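Local coordinates for nitrogenase molybdenum-iron protein beta chain (Clostridium pasteurianum, PDB 4WN9) that forms, with the alpha chain, the molybdenum-iron component of nitrogenase, which reduces dinitrogen to ammonium, and holds an [8Fe-7S] cluster at their shared boundary, at residues Thr165-Gly170 with Thr232-Leu237; Arg58-Pro63 with Gly418-Pro423; Thr266-Ser271 with Pro321-Ala326; Met29-Gly34 with Met200-Ser205. All blocks are in the same frame, centred on the assembly; numbering follows the deposited sequence.

Contact 1: Thr165-Gly170 with Thr232-Leu237; sequences TGAKNG and TGNSDL
The two loops of T165-G170 and T232-L237 run closest where the CA atoms of K168 and N234 lie 5.4 Å apart, and one nearly straight backbone bond, N169 N to N234 O at 3.1 Å, ties them there. N234 is the centre of the contact. Its side-chain amide reaches back to T165 and grips it twice: ND2 donates to T165 OG1 at 2.9 Å, the hydroxyl lying 16° out of the amide plane, while OD1 takes a weak, bent bond from T165 N. A167 closes over the same side chain from the backbone, its O atom 3.3 Å from N234 CB.

N169 answers from the other loop. Its CG sits between the backbone N and the carbonyl carbon (chi1 54°), which folds the amide back over N234 O and carries ND2 to S235 OG, 3.0 Å away and almost in the amide plane. The same ND2 also donates to D231 OD2, and S235 OG has a further partner in N173 OD1, so both polar ends are shared. At the solvent side D236 OD2 comes within 3.4 Å of G170 C.

The pairing joins the loop leading from helix 146-161 into strand 172-175 to the loop leading from helix 226-230 into strand 237-241; the two strands are parallel neighbours in one sheet, and N169 and S235 also rest on I199 of strand 198-200.

Contact 2: Arg58-Pro63 with Gly418-Pro423; sequences RHFKEP and GHYYNP. With FE (Fe (III) ion), chain M; PRO (proline), chain K.
An edge-to-face histidine pair joins the end of helix 46-60 to the short 3-10 turn 419-421, beside an iron site shared with the second copy of this protein. The edge of H419 points at the face of H59, with ring planes at 89° and CE1 of H419 3.6 Å from NE2 of H59. H59 ND1 accepts the backbone N-H of I413, which fixes the turn of its ring.

Y420 lies against the helix end. The carbonyl O of F60 lies over one face of its ring, 3.4 Å from CZ of Y420, and Y420 CB packs 3.8 Å from CD1 of F60, the two side chains pointing opposite ways as they pass. A bound proline touches both H59 and F60.

Beyond F60 the chain leaves the helix at K61 with positive phi. A kink at chi2 (-45°) folds the K61 chain back toward the helix, where NZ bonds to R58 O and to M414 O, while its own carbonyl faces the metal. D301 and D305 of the second subunit complete the iron coordination begun by K61 O at 2.0 Å and E62 OE2 at 2.2 Å; one of the two iron-bound waters donates to F60 O at 2.8 Å.

Contact 3: Thr266-Ser271 with Pro321-Ala326; sequences TPIGVS and PDEIIA
A326 and T266 meet at the heart of this buried contact, where CB of A326 sits 3.3 Å from the carbonyl O of T266 and 3.8 Å from CB of I268. The alanine methyl thus meets a backbone oxygen and an isoleucine side by side, and the small side chain lets the loop come close to the helix: the CA atoms of I268 and A326 are 5.5 Å apart. T266 OG1 approaches CB of D322, one turn earlier in the helix, at 3.2 Å, the threonine side chain coming at the aspartate nearly perpendicularly. I268 sends CD1 along the helix to the carbonyl O of E323, 4.0 Å away, its outer chain extended (chi2 164°).

No direct hydrogen bond spans the segments. A water does the polar work instead, accepting from T266 N at 3.0 Å and donating to D322 O at 2.6 Å, and so links the loop backbone to the first turn of the helix.

In the next shell, P267 is the centre of an inverse gamma turn closed by a weak bond from I268 N to T266 O, which helps set T266 and I268 both facing the helix. D322 is held in turn by its carboxylate, OD1 accepting from Y244 N and OD2 from A245 N.

G269 takes the N-cap position of helix 270-284, and V270 N and S271 OG bond to E333 at the far end of helix 321-333. These bonds hold the start of helix 270-284 beside the C-terminal end of helix 321-333, with V270 packing on helix 290-305 and I324 and I325 on F350 of helix 348-360.

Contact 4: Met29-Gly34 with Met200-Ser205; sequences MYAALG and MFPDTS. With PRO (proline), chain K.
Y30 and T204 share the short hydroxyl contact of this buried interface: T204 OG1 donates to Y30 OH at 2.8 Å. The phenol has a further partner in the carbonyl of V179, so its oxygen has two partners. A second polar tie is made by backbone alone, D203 N to G34 O at 3.0 Å, nearly straight at the hydrogen (173°) and received in the carbonyl plane on a lone pair.

T204 uses both of its branches on the same ring. A chi1 of 55° turns OG1 inward over its own backbone, from where it reaches the phenol, while CG2 lies over the ring face, 3.9 Å from the centroid, in a CH-pi contact. On the opposite face of Y30 sits the bound proline, its CG 3.6 Å from CZ, so the ring is sandwiched between a methyl and a ligand ring carbon.

Nearer the helix end, P202, which follows a cis peptide bond, sets CB 3.3 Å from A31 O and CG against A31 CB. G34, without a side chain, brings its CA to 4.1 Å from that of T204, packed against P202 and D203.

The carboxylate of D203 serves its own loop: OD1 accepts from S205 N, an Asx turn, and from S205 OG, while OD2 forms a salt bridge with K188. With the carboxylate engaged by these three donors and the phenol by T204 and V179, these buried polar groups all have partners, and the loop is probably rigid where it meets the helix.

Contacts 2 and 4 sit side by side, their centres 15 Å apart: F60 packs on Y30, and both contacts touch the same bound proline. Contact 1 lies farther out, 26 Å from the centre of the chain, and meets contact 4 through T232 and F201, on loops that lead into the two inner strands, 172-175 and 237-241, of the sheet that also holds 198-200. Contact 3 touches none of the others, lying about 7 Å from contact 2 at the nearest atoms. Along the chain the span closed by contact 2 encloses contacts 1 and 3, while contact 4 crosses both contacts 1 and 2. Contact 2 thus brings early and late parts of the chain together beside the proline and the subunit-bridging iron.

Contact 1: Thr165-Gly170 with Thr232-Leu237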
# COMPACT_ATOMS: atom_id res chain seq x y z
N THR B 165 -2.81 -42.60 -23.28
CA THR B 165 -2.54 -43.37 -24.49
C THR B 165 -1.34 -44.29 -24.28
O THR B 165 -0.76 -44.77 -25.25
CB THR B 165 -2.29 -42.48 -25.73
OG1 THR B 165 -1.25 -41.52 -25.45
CG2 THR B 165 -3.54 -41.74 -26.15
N GLY B 166 -0.95 -44.51 -23.03
CA GLY B 166 0.14 -45.43 -22.70
C GLY B 166 1.51 -44.78 -22.70
O GLY B 166 2.40 -45.18 -21.93
N ALA B 167 1.70 -43.79 -23.56
CA ALA B 167 2.95 -43.03 -23.59
C ALA B 167 3.31 -42.35 -22.24
O ALA B 167 2.45 -42.13 -21.36
CB ALA B 167 2.89 -42.00 -24.71
N LYS B 168 4.59 -42.04 -22.08
CA LYS B 168 5.08 -41.33 -20.90
C LYS B 168 5.59 -39.96 -21.30
O LYS B 168 6.67 -39.84 -21.91
CB LYS B 168 6.20 -42.11 -20.22
CG LYS B 168 5.70 -43.28 -19.39
CD LYS B 168 4.49 -42.88 -18.57
CE LYS B 168 3.91 -44.06 -17.82
NZ LYS B 168 2.51 -43.76 -17.43
N ASN B 169 4.83 -38.93 -20.93
CA ASN B 169 5.21 -37.56 -21.29
C ASN B 169 6.36 -37.04 -20.43
O ASN B 169 7.04 -36.10 -20.81
CB ASN B 169 4.01 -36.60 -21.26
CG ASN B 169 3.25 -36.61 -19.93
OD1 ASN B 169 3.78 -36.91 -18.87
ND2 ASN B 169 1.98 -36.25 -20.01
N GLY B 170 6.56 -37.67 -19.27
CA GLY B 170 7.63 -37.32 -18.36
C GLY B 170 7.25 -36.15 -17.47
O GLY B 170 8.07 -35.65 -16.71
N THR B 232 -2.67 -35.13 -20.18
CA THR B 232 -2.65 -35.26 -18.72
C THR B 232 -2.72 -36.69 -18.25
O THR B 232 -2.15 -37.05 -17.21
CB THR B 232 -3.82 -34.50 -18.06
OG1 THR B 232 -5.05 -34.81 -18.72
CG2 THR B 232 -3.59 -32.97 -18.14
N GLY B 233 -3.43 -37.52 -19.00
CA GLY B 233 -3.54 -38.93 -18.63
C GLY B 233 -2.21 -39.68 -18.71
O GLY B 233 -2.07 -40.74 -18.12
N ASN B 234 -1.25 -39.12 -19.44
CA ASN B 234 0.04 -39.77 -19.67
C ASN B 234 1.17 -39.29 -18.75
O ASN B 234 2.36 -39.42 -19.10
CB ASN B 234 0.47 -39.51 -21.12
CG ASN B 234 -0.34 -40.30 -22.12
OD1 ASN B 234 -0.85 -41.37 -21.80
ND2 ASN B 234 -0.46 -39.78 -23.33
N SER B 235 0.79 -38.76 -17.58
CA SER B 235 1.72 -38.07 -16.69
C SER B 235 2.10 -38.94 -15.50
O SER B 235 1.33 -39.80 -15.09
CB SER B 235 1.08 -36.75 -16.20
OG SER B 235 0.98 -35.81 -17.26
N ASP B 236 3.27 -38.68 -14.92
CA ASP B 236 3.78 -39.48 -13.81
C ASP B 236 3.01 -39.28 -12.52
O ASP B 236 2.90 -40.19 -11.72
CB ASP B 236 5.28 -39.20 -13.57
CG ASP B 236 6.12 -39.38 -14.83
OD1 ASP B 236 5.84 -40.33 -15.60
OD2 ASP B 236 7.04 -38.56 -15.07
N LEU B 237 2.48 -38.08 -12.30
CA LEU B 237 1.83 -37.77 -11.01
C LEU B 237 1.03 -36.47 -11.08
O LEU B 237 1.31 -35.58 -11.90
CB LEU B 237 2.90 -37.67 -9.92
CG LEU B 237 2.59 -37.12 -8.53
CD1 LEU B 237 1.89 -38.14 -7.66
CD2 LEU B 237 3.86 -36.65 -7.84

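Contact 2: Arg58-Pro63 with Gly418-Pro423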
# COMPACT_ATOMS: atom_id res chain seq x y z
N ARG B 58 -15.06 -7.19 -13.04
CA ARG B 58 -14.81 -6.23 -11.96
C ARG B 58 -13.54 -6.52 -11.16
O ARG B 58 -12.87 -5.59 -10.69
CB ARG B 58 -16.00 -6.22 -11.03
CG ARG B 58 -17.23 -5.58 -11.62
CD ARG B 58 -18.42 -5.71 -10.69
NE ARG B 58 -19.52 -4.90 -11.19
CZ ARG B 58 -20.79 -5.09 -10.89
NH1 ARG B 58 -21.15 -6.08 -10.08
NH2 ARG B 58 -21.71 -4.30 -11.44
N HIS B 59 -13.20 -7.80 -11.02
CA HIS B 59 -11.99 -8.19 -10.30
C HIS B 59 -10.73 -7.91 -11.13
O HIS B 59 -9.80 -7.25 -10.67
CB HIS B 59 -12.09 -9.68 -9.89
CG HIS B 59 -10.83 -10.24 -9.28
ND1 HIS B 59 -10.69 -10.46 -7.93
CD2 HIS B 59 -9.65 -10.61 -9.85
CE1 HIS B 59 -9.48 -10.93 -7.68
NE2 HIS B 59 -8.84 -11.05 -8.83
N PHE B 60 -10.72 -8.38 -12.38
CA PHE B 60 -9.53 -8.34 -13.19
C PHE B 60 -9.37 -7.08 -14.06
O PHE B 60 -8.28 -6.81 -14.55
CB PHE B 60 -9.51 -9.56 -14.09
CG PHE B 60 -9.23 -10.82 -13.36
CD1 PHE B 60 -7.95 -11.11 -12.94
CD2 PHE B 60 -10.24 -11.70 -13.09
CE1 PHE B 60 -7.69 -12.26 -12.25
CE2 PHE B 60 -9.98 -12.87 -12.42
CZ PHE B 60 -8.70 -13.14 -11.99
N LYS B 61 -10.45 -6.33 -14.24
CA LYS B 61 -10.48 -5.24 -15.17
C LYS B 61 -10.08 -5.78 -16.56
O LYS B 61 -9.18 -5.28 -17.22
CB LYS B 61 -9.57 -4.09 -14.73
CG LYS B 61 -9.72 -3.59 -13.31
CD LYS B 61 -11.16 -3.39 -12.86
CE LYS B 61 -11.25 -2.54 -11.58
NZ LYS B 61 -12.62 -2.73 -10.96
N GLU B 62 -10.75 -6.86 -16.96
CA GLU B 62 -10.47 -7.58 -18.19
C GLU B 62 -11.79 -8.08 -18.73
O GLU B 62 -12.73 -8.35 -17.97
CB GLU B 62 -9.55 -8.79 -17.94
CG GLU B 62 -8.07 -8.49 -17.75
CD GLU B 62 -7.42 -7.95 -19.00
OE1 GLU B 62 -7.20 -8.76 -19.91
OE2 GLU B 62 -7.10 -6.74 -19.06
N PRO B 63 -11.89 -8.24 -20.05
CA PRO B 63 -13.04 -8.97 -20.51
C PRO B 63 -13.14 -10.33 -19.84
O PRO B 63 -12.14 -10.87 -19.35
CB PRO B 63 -12.76 -9.14 -22.03
CG PRO B 63 -11.78 -8.06 -22.34
CD PRO B 63 -10.92 -7.99 -21.13
N GLY B 418 -4.21 -3.38 -10.56
CA GLY B 418 -2.94 -4.04 -10.71
C GLY B 418 -2.63 -5.13 -9.69
O GLY B 418 -1.59 -5.76 -9.77
N HIS B 419 -3.55 -5.39 -8.76
CA HIS B 419 -3.31 -6.41 -7.76
C HIS B 419 -3.21 -7.78 -8.40
O HIS B 419 -2.51 -8.64 -7.90
CB HIS B 419 -4.42 -6.41 -6.71
CG HIS B 419 -5.79 -6.65 -7.28
ND1 HIS B 419 -6.32 -7.91 -7.46
CD2 HIS B 419 -6.73 -5.78 -7.69
CE1 HIS B 419 -7.53 -7.79 -7.98
NE2 HIS B 419 -7.80 -6.51 -8.12
N TYR B 420 -3.90 -7.97 -9.53
CA TYR B 420 -3.91 -9.26 -10.22
C TYR B 420 -2.57 -9.55 -10.90
O TYR B 420 -2.42 -10.60 -11.51
CB TYR B 420 -5.08 -9.34 -11.22
CG TYR B 420 -5.39 -7.98 -11.77
CD1 TYR B 420 -4.60 -7.42 -12.77
CD2 TYR B 420 -6.38 -7.20 -11.23
CE1 TYR B 420 -4.82 -6.15 -13.23
CE2 TYR B 420 -6.61 -5.92 -11.69
CZ TYR B 420 -5.82 -5.41 -12.69
OH TYR B 420 -6.02 -4.13 -13.13
N TYR B 421 -1.59 -8.64 -10.79
CA TYR B 421 -0.25 -8.97 -11.29
C TYR B 421 0.67 -9.50 -10.19
O TYR B 421 1.82 -9.78 -10.44
CB TYR B 421 0.39 -7.77 -12.03
CG TYR B 421 -0.41 -7.29 -13.24
CD1 TYR B 421 -0.79 -8.16 -14.26
CD2 TYR B 421 -0.76 -6.00 -13.36
CE1 TYR B 421 -1.54 -7.71 -15.36
CE2 TYR B 421 -1.50 -5.55 -14.43
CZ TYR B 421 -1.88 -6.40 -15.44
OH TYR B 421 -2.61 -5.87 -16.51
N ASN B 422 0.16 -9.68 -8.98
CA ASN B 422 0.99 -10.03 -7.84
C ASN B 422 0.57 -11.34 -7.21
O ASN B 422 -0.59 -11.50 -6.84
CB ASN B 422 0.91 -8.95 -6.75
CG ASN B 422 1.53 -7.64 -7.19
OD1 ASN B 422 2.51 -7.61 -7.95
ND2 ASN B 422 0.95 -6.53 -6.71
N PRO B 423 1.53 -12.26 -7.04
CA PRO B 423 1.18 -13.51 -6.42
C PRO B 423 1.05 -13.39 -4.90
O PRO B 423 1.72 -12.55 -4.28
CB PRO B 423 2.36 -14.42 -6.79
CG PRO B 423 3.53 -13.48 -6.80
CD PRO B 423 2.97 -12.18 -7.34
FE FE M . -7.35 -4.84 -18.03
N PRO K . -8.92 -14.65 -8.52
CA PRO K . -8.74 -15.24 -7.22
C PRO K . -7.40 -15.00 -6.55
O PRO K . -6.66 -14.05 -6.85
CB PRO K . -9.01 -16.70 -7.49
CG PRO K . -9.96 -16.71 -8.66
CD PRO K . -10.00 -15.33 -9.24
OXT PRO K . -7.07 -15.76 -5.67
O HOH W 1 -6.46 -5.78 -16.39
O HOH W 2 -8.19 -3.99 -19.74

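Contact 3: Thr266-Ser271 with Pro321-Ala326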
# COMPACT_ATOMS: atom_id res chain seq x y z
N THR B 266 -2.56 -25.08 -0.53
CA THR B 266 -2.25 -23.95 -1.35
C THR B 266 -0.93 -23.41 -0.80
O THR B 266 -0.80 -23.25 0.40
CB THR B 266 -3.37 -22.89 -1.22
OG1 THR B 266 -4.62 -23.48 -1.61
CG2 THR B 266 -3.07 -21.68 -2.06
N PRO B 267 0.07 -23.19 -1.65
CA PRO B 267 1.35 -22.84 -1.04
C PRO B 267 1.45 -21.35 -0.65
O PRO B 267 1.94 -20.56 -1.40
CB PRO B 267 2.35 -23.20 -2.14
CG PRO B 267 1.59 -22.97 -3.40
CD PRO B 267 0.22 -23.49 -3.08
N ILE B 268 1.01 -21.01 0.55
CA ILE B 268 1.10 -19.64 1.04
C ILE B 268 1.81 -19.69 2.37
O ILE B 268 1.41 -20.44 3.28
CB ILE B 268 -0.28 -19.01 1.23
CG1 ILE B 268 -0.94 -18.79 -0.12
CG2 ILE B 268 -0.19 -17.71 2.02
CD1 ILE B 268 -2.43 -18.54 -0.05
N GLY B 269 2.85 -18.89 2.50
CA GLY B 269 3.61 -18.89 3.71
C GLY B 269 4.81 -19.83 3.66
O GLY B 269 5.15 -20.35 2.61
N VAL B 270 5.43 -20.02 4.81
CA VAL B 270 6.68 -20.76 4.88
C VAL B 270 6.43 -22.28 4.76
O VAL B 270 6.89 -22.89 3.82
CB VAL B 270 7.40 -20.49 6.22
CG1 VAL B 270 8.64 -21.34 6.35
CG2 VAL B 270 7.73 -19.00 6.36
N SER B 271 5.73 -22.88 5.72
CA SER B 271 5.59 -24.35 5.71
C SER B 271 4.86 -24.85 4.47
O SER B 271 5.27 -25.84 3.87
CB SER B 271 4.91 -24.85 7.01
OG SER B 271 3.61 -24.32 7.23
N PRO B 321 -11.63 -21.52 1.53
CA PRO B 321 -11.04 -22.39 2.54
C PRO B 321 -9.58 -22.79 2.29
O PRO B 321 -8.77 -22.72 3.21
CB PRO B 321 -11.96 -23.62 2.55
CG PRO B 321 -12.74 -23.56 1.28
CD PRO B 321 -12.84 -22.10 0.93
N ASP B 322 -9.23 -23.17 1.06
CA ASP B 322 -7.85 -23.56 0.78
C ASP B 322 -6.88 -22.42 1.10
O ASP B 322 -5.85 -22.64 1.75
CB ASP B 322 -7.65 -23.94 -0.69
CG ASP B 322 -8.48 -25.15 -1.11
OD1 ASP B 322 -8.70 -26.09 -0.30
OD2 ASP B 322 -8.88 -25.15 -2.29
N GLU B 323 -7.21 -21.23 0.62
CA GLU B 323 -6.37 -20.05 0.78
C GLU B 323 -6.30 -19.59 2.25
O GLU B 323 -5.24 -19.23 2.75
CB GLU B 323 -6.89 -18.93 -0.15
CG GLU B 323 -6.59 -19.15 -1.63
CD GLU B 323 -7.35 -20.32 -2.29
OE1 GLU B 323 -8.55 -20.56 -2.00
OE2 GLU B 323 -6.71 -21.01 -3.10
N ILE B 324 -7.42 -19.63 2.95
CA ILE B 324 -7.47 -19.11 4.31
C ILE B 324 -6.81 -20.09 5.30
O ILE B 324 -6.30 -19.67 6.34
CB ILE B 324 -8.93 -18.84 4.74
CG1 ILE B 324 -9.55 -17.69 3.91
CG2 ILE B 324 -9.01 -18.59 6.22
CD1 ILE B 324 -8.96 -16.32 4.16
N ILE B 325 -6.84 -21.38 4.98
CA ILE B 325 -6.17 -22.38 5.80
C ILE B 325 -4.66 -22.10 5.79
O ILE B 325 -4.02 -22.03 6.83
CB ILE B 325 -6.45 -23.81 5.34
CG1 ILE B 325 -7.86 -24.24 5.78
CG2 ILE B 325 -5.41 -24.78 5.91
CD1 ILE B 325 -8.40 -25.37 4.96
N ALA B 326 -4.10 -21.94 4.60
CA ALA B 326 -2.69 -21.63 4.45
C ALA B 326 -2.34 -20.26 4.99
O ALA B 326 -1.31 -20.12 5.64
CB ALA B 326 -2.27 -21.72 2.99
O HOH W 3 -4.71 -25.00 1.49

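Contact 4: Met29-Gly34 with Met200-Ser205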
# COMPACT_ATOMS: atom_id res chain seq x y z
N MET B 29 -16.97 -21.15 -14.51
CA MET B 29 -16.67 -20.22 -15.59
C MET B 29 -15.18 -19.83 -15.56
O MET B 29 -14.53 -19.80 -16.59
CB MET B 29 -17.57 -18.98 -15.49
CG MET B 29 -17.39 -17.95 -16.59
SD MET B 29 -18.44 -16.48 -16.44
CE MET B 29 -20.06 -17.25 -16.47
N TYR B 30 -14.65 -19.55 -14.37
CA TYR B 30 -13.22 -19.26 -14.20
C TYR B 30 -12.31 -20.44 -14.65
O TYR B 30 -11.35 -20.24 -15.38
CB TYR B 30 -12.96 -18.86 -12.74
CG TYR B 30 -11.51 -18.47 -12.43
CD1 TYR B 30 -10.97 -17.29 -12.90
CD2 TYR B 30 -10.70 -19.32 -11.70
CE1 TYR B 30 -9.66 -16.97 -12.65
CE2 TYR B 30 -9.39 -18.99 -11.41
CZ TYR B 30 -8.86 -17.82 -11.92
OH TYR B 30 -7.56 -17.50 -11.62
N ALA B 31 -12.64 -21.64 -14.22
CA ALA B 31 -11.90 -22.88 -14.59
C ALA B 31 -11.90 -23.06 -16.09
O ALA B 31 -10.85 -23.27 -16.68
CB ALA B 31 -12.52 -24.09 -13.89
N ALA B 32 -13.06 -22.86 -16.73
CA ALA B 32 -13.17 -22.97 -18.20
C ALA B 32 -12.33 -21.95 -18.96
O ALA B 32 -11.84 -22.24 -20.05
CB ALA B 32 -14.62 -22.84 -18.63
N LEU B 33 -12.15 -20.75 -18.40
CA LEU B 33 -11.32 -19.74 -19.03
C LEU B 33 -9.84 -20.07 -18.88
O LEU B 33 -8.98 -19.44 -19.50
CB LEU B 33 -11.60 -18.35 -18.45
CG LEU B 33 -12.90 -17.72 -18.95
CD1 LEU B 33 -13.24 -16.48 -18.13
CD2 LEU B 33 -12.74 -17.40 -20.42
N GLY B 34 -9.56 -21.06 -18.06
CA GLY B 34 -8.20 -21.60 -17.97
C GLY B 34 -7.95 -22.74 -18.95
O GLY B 34 -7.04 -23.53 -18.75
N MET B 200 -0.03 -27.70 -16.15
CA MET B 200 -0.98 -27.07 -15.23
C MET B 200 -2.32 -26.90 -15.90
O MET B 200 -2.39 -26.42 -17.02
CB MET B 200 -0.48 -25.67 -14.83
CG MET B 200 -1.41 -24.90 -13.91
SD MET B 200 -0.79 -23.23 -13.47
CE MET B 200 0.54 -23.65 -12.36
N PHE B 201 -3.39 -27.23 -15.18
CA PHE B 201 -4.77 -26.95 -15.61
C PHE B 201 -5.66 -26.83 -14.39
O PHE B 201 -5.41 -27.51 -13.38
CB PHE B 201 -5.31 -28.06 -16.54
CG PHE B 201 -5.72 -29.33 -15.82
CD1 PHE B 201 -4.77 -30.19 -15.32
CD2 PHE B 201 -7.06 -29.67 -15.68
CE1 PHE B 201 -5.15 -31.35 -14.67
CE2 PHE B 201 -7.44 -30.83 -15.03
CZ PHE B 201 -6.47 -31.68 -14.53
N PRO B 202 -6.66 -25.94 -14.41
CA PRO B 202 -6.81 -24.91 -15.42
C PRO B 202 -5.71 -23.92 -15.23
O PRO B 202 -5.12 -23.90 -14.16
CB PRO B 202 -8.14 -24.25 -15.06
CG PRO B 202 -8.86 -25.23 -14.24
CD PRO B 202 -7.82 -26.03 -13.52
N ASP B 203 -5.41 -23.13 -16.24
CA ASP B 203 -4.42 -22.10 -16.10
C ASP B 203 -4.98 -20.83 -16.74
O ASP B 203 -5.09 -20.74 -17.96
CB ASP B 203 -3.08 -22.55 -16.72
CG ASP B 203 -2.08 -21.43 -16.82
OD1 ASP B 203 -2.25 -20.41 -16.10
OD2 ASP B 203 -1.15 -21.53 -17.64
N THR B 204 -5.35 -19.84 -15.91
CA THR B 204 -5.92 -18.58 -16.44
C THR B 204 -4.90 -17.51 -16.77
O THR B 204 -5.26 -16.42 -17.27
CB THR B 204 -6.96 -17.95 -15.48
OG1 THR B 204 -6.38 -17.74 -14.17
CG2 THR B 204 -8.19 -18.81 -15.41
N SER B 205 -3.63 -17.77 -16.51
CA SER B 205 -2.60 -16.78 -16.88
C SER B 205 -2.60 -16.62 -18.40
O SER B 205 -2.77 -17.60 -19.13
CB SER B 205 -1.21 -17.19 -16.36
OG SER B 205 -0.70 -18.34 -17.03
N PRO K . -8.92 -14.65 -8.52
CA PRO K . -8.74 -15.24 -7.22
C PRO K . -7.40 -15.00 -6.55
O PRO K . -6.66 -14.05 -6.85
CB PRO K . -9.01 -16.70 -7.49
CG PRO K . -9.96 -16.71 -8.66
CD PRO K . -10.00 -15.33 -9.24
OXT PRO K . -7.07 -15.76 -5.67